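Local structure of AtFKBP42 (Arabidopsis thaliana, 2F4E) at residues 64-75 with 88-99. The protein probably accelerates cis-trans isomerisation of prolyl peptide bonds, modulates uptake of MRP transporter substrates into the vacuole, and regulates cell elongation and orientation. Residues are numbered along the deposited sequence; the frame is centred on the assembly and turned at random.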
ATOM      1  N   PRO A  64      12.526  -1.131  -6.276  1.00 49.06           N
ATOM      2  CA  PRO A  64      13.114   0.195  -6.091  1.00 48.62           C
ATOM      3  C   PRO A  64      14.166   0.192  -5.007  1.00 48.80           C
ATOM      4  O   PRO A  64      14.200  -0.709  -4.172  1.00 50.89           O
ATOM      5  CB  PRO A  64      11.919   1.044  -5.701  1.00 48.29           C
ATOM      6  CG  PRO A  64      11.125   0.074  -4.860  1.00 47.21           C
ATOM      7  CD  PRO A  64      11.175  -1.189  -5.691  1.00 47.71           C
ATOM      8  N   SER A  65      15.025   1.199  -5.021  1.00 47.48           N
ATOM      9  CA  SER A  65      16.047   1.306  -4.007  1.00 49.52           C
ATOM     10  C   SER A  65      15.475   2.166  -2.891  1.00 51.02           C
ATOM     11  O   SER A  65      14.415   2.777  -3.052  1.00 51.01           O
ATOM     12  CB  SER A  65      17.300   1.957  -4.586  1.00 51.57           C
ATOM     13  OG  SER A  65      16.994   3.157  -5.276  1.00 52.44           O
ATOM     14  N   LYS A  66      16.161   2.196  -1.753  1.00 51.68           N
ATOM     15  CA  LYS A  66      15.701   3.004  -0.638  1.00 52.07           C
ATOM     16  C   LYS A  66      15.757   4.452  -1.095  1.00 51.38           C
ATOM     17  O   LYS A  66      16.616   4.827  -1.903  1.00 53.15           O
ATOM     18  CB  LYS A  66      16.612   2.827   0.582  1.00 54.05           C
ATOM     19  CG  LYS A  66      16.841   1.381   0.979  1.00 56.92           C
ATOM     20  CD  LYS A  66      17.400   1.261   2.401  1.00 59.43           C
ATOM     21  CE  LYS A  66      18.808   1.854   2.533  1.00 59.56           C
ATOM     22  NZ  LYS A  66      19.363   1.561   3.892  1.00 60.42           N
ATOM     23  N   TYR A  67      14.839   5.265  -0.592  1.00 49.28           N
ATOM     24  CA  TYR A  67      14.817   6.684  -0.939  1.00 48.18           C
ATOM     25  C   TYR A  67      14.314   6.979  -2.360  1.00 44.16           C
ATOM     26  O   TYR A  67      14.311   8.126  -2.807  1.00 42.37           O
ATOM     27  CB  TYR A  67      16.220   7.279  -0.740  1.00 52.18           C
ATOM     28  CG  TYR A  67      16.857   6.907   0.594  1.00 55.27           C
ATOM     29  CD1 TYR A  67      16.065   6.623   1.714  1.00 56.52           C
ATOM     30  CD2 TYR A  67      18.251   6.875   0.747  1.00 57.71           C
ATOM     31  CE1 TYR A  67      16.632   6.316   2.953  1.00 57.70           C
ATOM     32  CE2 TYR A  67      18.841   6.566   1.997  1.00 58.63           C
ATOM     33  CZ  TYR A  67      18.018   6.288   3.088  1.00 58.24           C
ATOM     34  OH  TYR A  67      18.547   5.979   4.318  1.00 58.51           O
ATOM     35  N   SER A  68      13.884   5.940  -3.061  1.00 40.83           N
ATOM     36  CA  SER A  68      13.353   6.086  -4.413  1.00 38.34           C
ATOM     37  C   SER A  68      11.992   6.798  -4.450  1.00 37.26           C
ATOM     38  O   SER A  68      11.194   6.711  -3.520  1.00 37.20           O
ATOM     39  CB  SER A  68      13.211   4.706  -5.058  1.00 37.75           C
ATOM     40  OG  SER A  68      12.603   4.791  -6.336  1.00 37.23           O
ATOM     41  N   THR A  69      11.734   7.515  -5.534  1.00 38.57           N
ATOM     42  CA  THR A  69      10.456   8.193  -5.714  1.00 39.54           C
ATOM     43  C   THR A  69       9.519   7.222  -6.434  1.00 39.92           C
ATOM     44  O   THR A  69       9.849   6.672  -7.493  1.00 41.18           O
ATOM     45  CB  THR A  69      10.608   9.473  -6.555  1.00 40.64           C
ATOM     46  OG1 THR A  69      11.362  10.434  -5.809  1.00 43.58           O
ATOM     47  CG2 THR A  69       9.254  10.060  -6.891  1.00 40.16           C
ATOM     48  N   CYS A  70       8.349   7.012  -5.855  1.00 38.92           N
ATOM     49  CA  CYS A  70       7.383   6.096  -6.430  1.00 38.00           C
ATOM     50  C   CYS A  70       6.064   6.776  -6.770  1.00 37.57           C
ATOM     51  O   CYS A  70       5.526   7.567  -5.997  1.00 36.40           O
ATOM     52  CB  CYS A  70       7.125   4.950  -5.452  1.00 39.30           C
ATOM     53  SG  CYS A  70       8.613   4.341  -4.591  1.00 45.51           S
ATOM     54  N   PHE A  71       5.552   6.453  -7.945  1.00 34.63           N
ATOM     55  CA  PHE A  71       4.273   6.976  -8.393  1.00 36.24           C
ATOM     56  C   PHE A  71       3.339   5.785  -8.374  1.00 35.80           C
ATOM     57  O   PHE A  71       3.652   4.740  -8.953  1.00 34.18           O
ATOM     58  CB  PHE A  71       4.417   7.571  -9.787  1.00 35.09           C
ATOM     59  CG  PHE A  71       5.134   8.884  -9.786  1.00 37.07           C
ATOM     60  CD1 PHE A  71       4.485  10.042  -9.365  1.00 38.17           C
ATOM     61  CD2 PHE A  71       6.477   8.953 -10.126  1.00 37.53           C
ATOM     62  CE1 PHE A  71       5.170  11.255  -9.279  1.00 38.20           C
ATOM     63  CE2 PHE A  71       7.169  10.158 -10.042  1.00 38.56           C
ATOM     64  CZ  PHE A  71       6.516  11.310  -9.618  1.00 36.33           C
ATOM     65  N   LEU A  72       2.207   5.931  -7.691  1.00 34.44           N
ATOM     66  CA  LEU A  72       1.280   4.817  -7.583  1.00 33.97           C
ATOM     67  C   LEU A  72      -0.190   5.165  -7.370  1.00 31.88           C
ATOM     68  O   LEU A  72      -0.543   6.263  -6.932  1.00 33.14           O
ATOM     69  CB  LEU A  72       1.746   3.898  -6.449  1.00 33.08           C
ATOM     70  CG  LEU A  72       1.631   4.507  -5.047  1.00 33.09           C
ATOM     71  CD1 LEU A  72       0.498   3.858  -4.304  1.00 35.46           C
ATOM     72  CD2 LEU A  72       2.919   4.315  -4.293  1.00 33.50           C
ATOM     73  N   HIS A  73      -1.034   4.197  -7.705  1.00 29.18           N
ATOM     74  CA  HIS A  73      -2.475   4.292  -7.527  1.00 29.49           C
ATOM     75  C   HIS A  73      -2.804   3.300  -6.415  1.00 30.01           C
ATOM     76  O   HIS A  73      -2.100   2.307  -6.247  1.00 28.78           O
ATOM     77  CB  HIS A  73      -3.213   3.859  -8.790  1.00 28.18           C
ATOM     78  CG  HIS A  73      -3.499   4.964  -9.745  1.00 29.77           C
ATOM     79  ND1 HIS A  73      -4.103   6.151  -9.356  1.00 33.53           N
ATOM     80  CD2 HIS A  73      -3.332   5.063 -11.082  1.00 27.75           C
ATOM     81  CE1 HIS A  73      -4.288   6.914 -10.407  1.00 32.72           C
ATOM     82  NE2 HIS A  73      -3.828   6.277 -11.477  1.00 32.44           N
ATOM     83  N   TYR A  74      -3.865   3.553  -5.659  1.00 31.35           N
ATOM     84  CA  TYR A  74      -4.240   2.619  -4.608  1.00 29.71           C
ATOM     85  C   TYR A  74      -5.595   2.885  -3.968  1.00 30.51           C
ATOM     86  O   TYR A  74      -6.119   3.997  -4.015  1.00 31.71           O
ATOM     87  CB  TYR A  74      -3.168   2.590  -3.512  1.00 29.90           C
ATOM     88  CG  TYR A  74      -3.260   3.701  -2.485  1.00 32.72           C
ATOM     89  CD1 TYR A  74      -4.067   3.573  -1.352  1.00 33.09           C
ATOM     90  CD2 TYR A  74      -2.538   4.883  -2.646  1.00 32.10           C
ATOM     91  CE1 TYR A  74      -4.143   4.599  -0.411  1.00 33.65           C
ATOM     92  CE2 TYR A  74      -2.608   5.903  -1.717  1.00 32.94           C
ATOM     93  CZ  TYR A  74      -3.408   5.767  -0.600  1.00 35.72           C
ATOM     94  OH  TYR A  74      -3.478   6.794   0.317  1.00 39.96           O
ATOM     95  N   ARG A  75      -6.161   1.832  -3.393  1.00 29.58           N
ATOM     96  CA  ARG A  75      -7.427   1.921  -2.679  1.00 30.80           C
ATOM     97  C   ARG A  75      -7.124   1.415  -1.285  1.00 28.32           C
ATOM     98  O   ARG A  75      -6.252   0.562  -1.108  1.00 31.93           O
ATOM     99  CB  ARG A  75      -8.503   1.041  -3.312  1.00 28.36           C
ATOM    100  CG  ARG A  75      -8.920   1.460  -4.699  1.00 30.12           C
ATOM    101  CD  ARG A  75     -10.124   0.656  -5.162  1.00 30.82           C
ATOM    102  NE  ARG A  75     -10.533   1.032  -6.510  1.00 30.80           N
ATOM    103  CZ  ARG A  75     -10.037   0.518  -7.631  1.00 33.72           C
ATOM    104  NH1 ARG A  75      -9.102  -0.423  -7.589  1.00 30.36           N
ATOM    105  NH2 ARG A  75     -10.458   0.982  -8.800  1.00 34.66           N
ATOM    106  N   THR A  88      -7.410   6.423  -5.139  1.00 33.38           N
ATOM    107  CA  THR A  88      -6.769   7.350  -6.067  1.00 30.45           C
ATOM    108  C   THR A  88      -7.235   7.188  -7.503  1.00 30.98           C
ATOM    109  O   THR A  88      -7.167   8.135  -8.265  1.00 30.24           O
ATOM    110  CB  THR A  88      -5.227   7.238  -6.020  1.00 29.43           C
ATOM    111  OG1 THR A  88      -4.821   5.940  -6.470  1.00 28.92           O
ATOM    112  CG2 THR A  88      -4.721   7.502  -4.590  1.00 24.02           C
ATOM    113  N   TRP A  89      -7.705   6.000  -7.877  1.00 30.00           N
ATOM    114  CA  TRP A  89      -8.210   5.787  -9.234  1.00 34.03           C
ATOM    115  C   TRP A  89      -9.484   6.589  -9.442  1.00 36.05           C
ATOM    116  O   TRP A  89      -9.650   7.234 -10.467  1.00 35.46           O
ATOM    117  CB  TRP A  89      -8.514   4.312  -9.492  1.00 31.25           C
ATOM    118  CG  TRP A  89      -7.322   3.493  -9.866  1.00 33.78           C
ATOM    119  CD1 TRP A  89      -6.621   3.541 -11.040  1.00 32.09           C
ATOM    120  CD2 TRP A  89      -6.709   2.473  -9.075  1.00 32.72           C
ATOM    121  NE1 TRP A  89      -5.615   2.611 -11.024  1.00 31.77           N
ATOM    122  CE2 TRP A  89      -5.643   1.938  -9.825  1.00 33.11           C
ATOM    123  CE3 TRP A  89      -6.954   1.956  -7.794  1.00 34.87           C
ATOM    124  CZ2 TRP A  89      -4.823   0.914  -9.349  1.00 32.30           C
ATOM    125  CZ3 TRP A  89      -6.138   0.937  -7.314  1.00 33.64           C
ATOM    126  CH2 TRP A  89      -5.084   0.427  -8.093  1.00 30.55           C
ATOM    127  N   HIS A  90     -10.384   6.547  -8.466  1.00 38.81           N
ATOM    128  CA  HIS A  90     -11.629   7.285  -8.585  1.00 43.01           C
ATOM    129  C   HIS A  90     -11.355   8.778  -8.710  1.00 43.17           C
ATOM    130  O   HIS A  90     -11.936   9.443  -9.559  1.00 44.59           O
ATOM    131  CB  HIS A  90     -12.545   7.021  -7.382  1.00 43.69           C
ATOM    132  CG  HIS A  90     -13.831   7.787  -7.436  1.00 47.07           C
ATOM    133  ND1 HIS A  90     -14.763   7.601  -8.428  1.00 48.33           N
ATOM    134  CD2 HIS A  90     -14.315   8.763  -6.632  1.00 48.30           C
ATOM    135  CE1 HIS A  90     -15.776   8.435  -8.237  1.00 50.24           C
ATOM    136  NE2 HIS A  90     -15.529   9.148  -7.155  1.00 49.93           N
ATOM    137  N   GLU A  91     -10.457   9.307  -7.885  1.00 43.62           N
ATOM    138  CA  GLU A  91     -10.173  10.738  -7.950  1.00 44.74           C
ATOM    139  C   GLU A  91      -9.137  11.107  -8.998  1.00 44.08           C
ATOM    140  O   GLU A  91      -8.668  12.246  -9.047  1.00 44.75           O
ATOM    141  CB  GLU A  91      -9.747  11.273  -6.579  1.00 46.57           C
ATOM    142  CG  GLU A  91      -8.473  10.685  -6.006  1.00 52.01           C
ATOM    143  CD  GLU A  91      -7.985  11.460  -4.775  1.00 54.22           C
ATOM    144  OE1 GLU A  91      -7.995  12.708  -4.826  1.00 56.45           O
ATOM    145  OE2 GLU A  91      -7.575  10.843  -3.765  1.00 53.14           O
ATOM    146  N   GLN A  92      -8.794  10.144  -9.848  1.00 43.04           N
ATOM    147  CA  GLN A  92      -7.833  10.364 -10.923  1.00 43.39           C
ATOM    148  C   GLN A  92      -6.619  11.140 -10.427  1.00 41.88           C
ATOM    149  O   GLN A  92      -6.194  12.091 -11.068  1.00 41.29           O
ATOM    150  CB  GLN A  92      -8.492  11.167 -12.047  1.00 45.11           C
ATOM    151  CG  GLN A  92      -9.873  10.681 -12.444  1.00 48.66           C
ATOM    152  CD  GLN A  92     -10.495  11.527 -13.541  1.00 50.47           C
ATOM    153  OE1 GLN A  92     -10.697  12.734 -13.379  1.00 50.68           O
ATOM    154  NE2 GLN A  92     -10.799  10.895 -14.668  1.00 49.62           N
ATOM    155  N   GLN A  93      -6.067  10.749  -9.290  1.00 41.09           N
ATOM    156  CA  GLN A  93      -4.917  11.451  -8.738  1.00 40.72           C
ATOM    157  C   GLN A  93      -3.901  10.519  -8.079  1.00 39.22           C
ATOM    158  O   GLN A  93      -3.893  10.358  -6.859  1.00 37.45           O
ATOM    159  CB  GLN A  93      -5.395  12.493  -7.716  1.00 44.46           C
ATOM    160  CG  GLN A  93      -4.276  13.372  -7.125  1.00 49.00           C
ATOM    161  CD  GLN A  93      -3.724  14.383  -8.123  1.00 52.98           C
ATOM    162  OE1 GLN A  93      -4.405  15.343  -8.488  1.00 55.82           O
ATOM    163  NE2 GLN A  93      -2.482  14.165  -8.575  1.00 52.77           N
ATOM    164  N   PRO A  94      -3.020   9.895  -8.877  1.00 38.67           N
ATOM    165  CA  PRO A  94      -2.038   9.002  -8.259  1.00 37.19           C
ATOM    166  C   PRO A  94      -1.138   9.796  -7.321  1.00 37.47           C
ATOM    167  O   PRO A  94      -1.067  11.019  -7.419  1.00 37.19           O
ATOM    168  CB  PRO A  94      -1.292   8.427  -9.461  1.00 37.17           C
ATOM    169  CG  PRO A  94      -1.337   9.532 -10.439  1.00 38.32           C
ATOM    170  CD  PRO A  94      -2.764  10.039 -10.321  1.00 37.31           C
ATOM    171  N   ILE A  95      -0.471   9.116  -6.398  1.00 35.41           N
ATOM    172  CA  ILE A  95       0.390   9.832  -5.473  1.00 38.86           C
ATOM    173  C   ILE A  95       1.860   9.603  -5.720  1.00 38.35           C
ATOM    174  O   ILE A  95       2.262   8.701  -6.456  1.00 38.90           O
ATOM    175  CB  ILE A  95       0.107   9.463  -3.995  1.00 36.82           C
ATOM    176  CG1 ILE A  95       0.306   7.962  -3.776  1.00 37.63           C
ATOM    177  CG2 ILE A  95      -1.299   9.900  -3.615  1.00 39.49           C
ATOM    178  CD1 ILE A  95       0.469   7.566  -2.319  1.00 31.41           C
ATOM    179  N   GLU A  96       2.657  10.456  -5.099  1.00 39.39           N
ATOM    180  CA  GLU A  96       4.103  10.373  -5.180  1.00 39.82           C
ATOM    181  C   GLU A  96       4.544  10.017  -3.779  1.00 38.44           C
ATOM    182  O   GLU A  96       4.318  10.776  -2.846  1.00 38.83           O
ATOM    183  CB  GLU A  96       4.699  11.719  -5.575  1.00 43.19           C
ATOM    184  CG  GLU A  96       6.213  11.736  -5.639  1.00 47.97           C
ATOM    185  CD  GLU A  96       6.753  13.063  -6.147  1.00 51.63           C
ATOM    186  OE1 GLU A  96       6.084  13.683  -7.001  1.00 55.01           O
ATOM    187  OE2 GLU A  96       7.835  13.487  -5.685  1.00 53.71           O
ATOM    188  N   LEU A  97       5.156   8.856  -3.634  1.00 38.80           N
ATOM    189  CA  LEU A  97       5.617   8.387  -2.339  1.00 37.58           C
ATOM    190  C   LEU A  97       7.136   8.259  -2.341  1.00 40.34           C
ATOM    191  O   LEU A  97       7.697   7.459  -3.098  1.00 41.30           O
ATOM    192  CB  LEU A  97       4.989   7.027  -2.048  1.00 36.95           C
ATOM    193  CG  LEU A  97       5.347   6.343  -0.727  1.00 40.70           C
ATOM    194  CD1 LEU A  97       4.642   7.038   0.422  1.00 43.22           C
ATOM    195  CD2 LEU A  97       4.918   4.893  -0.782  1.00 41.11           C
ATOM    196  N   VAL A  98       7.803   9.048  -1.506  1.00 39.84           N
ATOM    197  CA  VAL A  98       9.258   8.975  -1.430  1.00 40.92           C
ATOM    198  C   VAL A  98       9.637   8.035  -0.289  1.00 42.20           C
ATOM    199  O   VAL A  98       9.482   8.364   0.887  1.00 44.17           O
ATOM    200  CB  VAL A  98       9.897  10.370  -1.197  1.00 40.14           C
ATOM    201  CG1 VAL A  98      11.403  10.246  -1.084  1.00 38.93           C
ATOM    202  CG2 VAL A  98       9.544  11.303  -2.346  1.00 39.03           C
ATOM    203  N   LEU A  99      10.098   6.846  -0.650  1.00 43.29           N
ATOM    204  CA  LEU A  99      10.502   5.849   0.328  1.00 43.82           C
ATOM    205  C   LEU A  99      11.526   6.419   1.307  1.00 46.62           C
ATOM    206  O   LEU A  99      12.547   6.977   0.896  1.00 46.30           O
ATOM    207  CB  LEU A  99      11.090   4.648  -0.399  1.00 42.79           C
ATOM    208  CG  LEU A  99      10.040   3.899  -1.216  1.00 41.99           C
ATOM    209  CD1 LEU A  99      10.695   2.971  -2.244  1.00 42.12           C
ATOM    210  CD2 LEU A  99       9.162   3.127  -0.263  1.00 41.52           C
TER
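With CG anti to its carbonyl carbon (chi1 -82°), W89 lays its indole over one face of the H73 imidazole. The two form an offset stack through the indole's five-membered ring, centroids 4.0 Å apart and planes at 27°. P94 CB closes the opposite imidazole face, 3.7 Å from the ring centroid, and the sandwiched ring is further fixed at its edge, where ND1 and T88 OG1 share a hydrogen bond of 3.0 Å. The same OG1 accepts Y74 N at 2.7 Å, while T88 N returns a bond to Y74 O. W89 CE3 also lies over one face of the R75 guanidinium, 3.2 Å from NH1. Replacing W89 by alanine would probably leave one face each of H73 and the R75 guanidinium without its flat partner. Beyond P94, strands 69-75 and 95-98 pair antiparallel through C70 with L97 and L72 with I95, and L99 N extends the ladder to S68 O. L72 CG packs against I95 CG1 at 3.9 Å; C70 SG meets L99 CD1. The pair belongs to the curved FKBP sheet: strand 149-158 flanks 69-75 on its other edge, its E152, like D87, salt-bridging R75, while V113 of helix 107-113 packs against the sheet face shared by C70, L72 and L97.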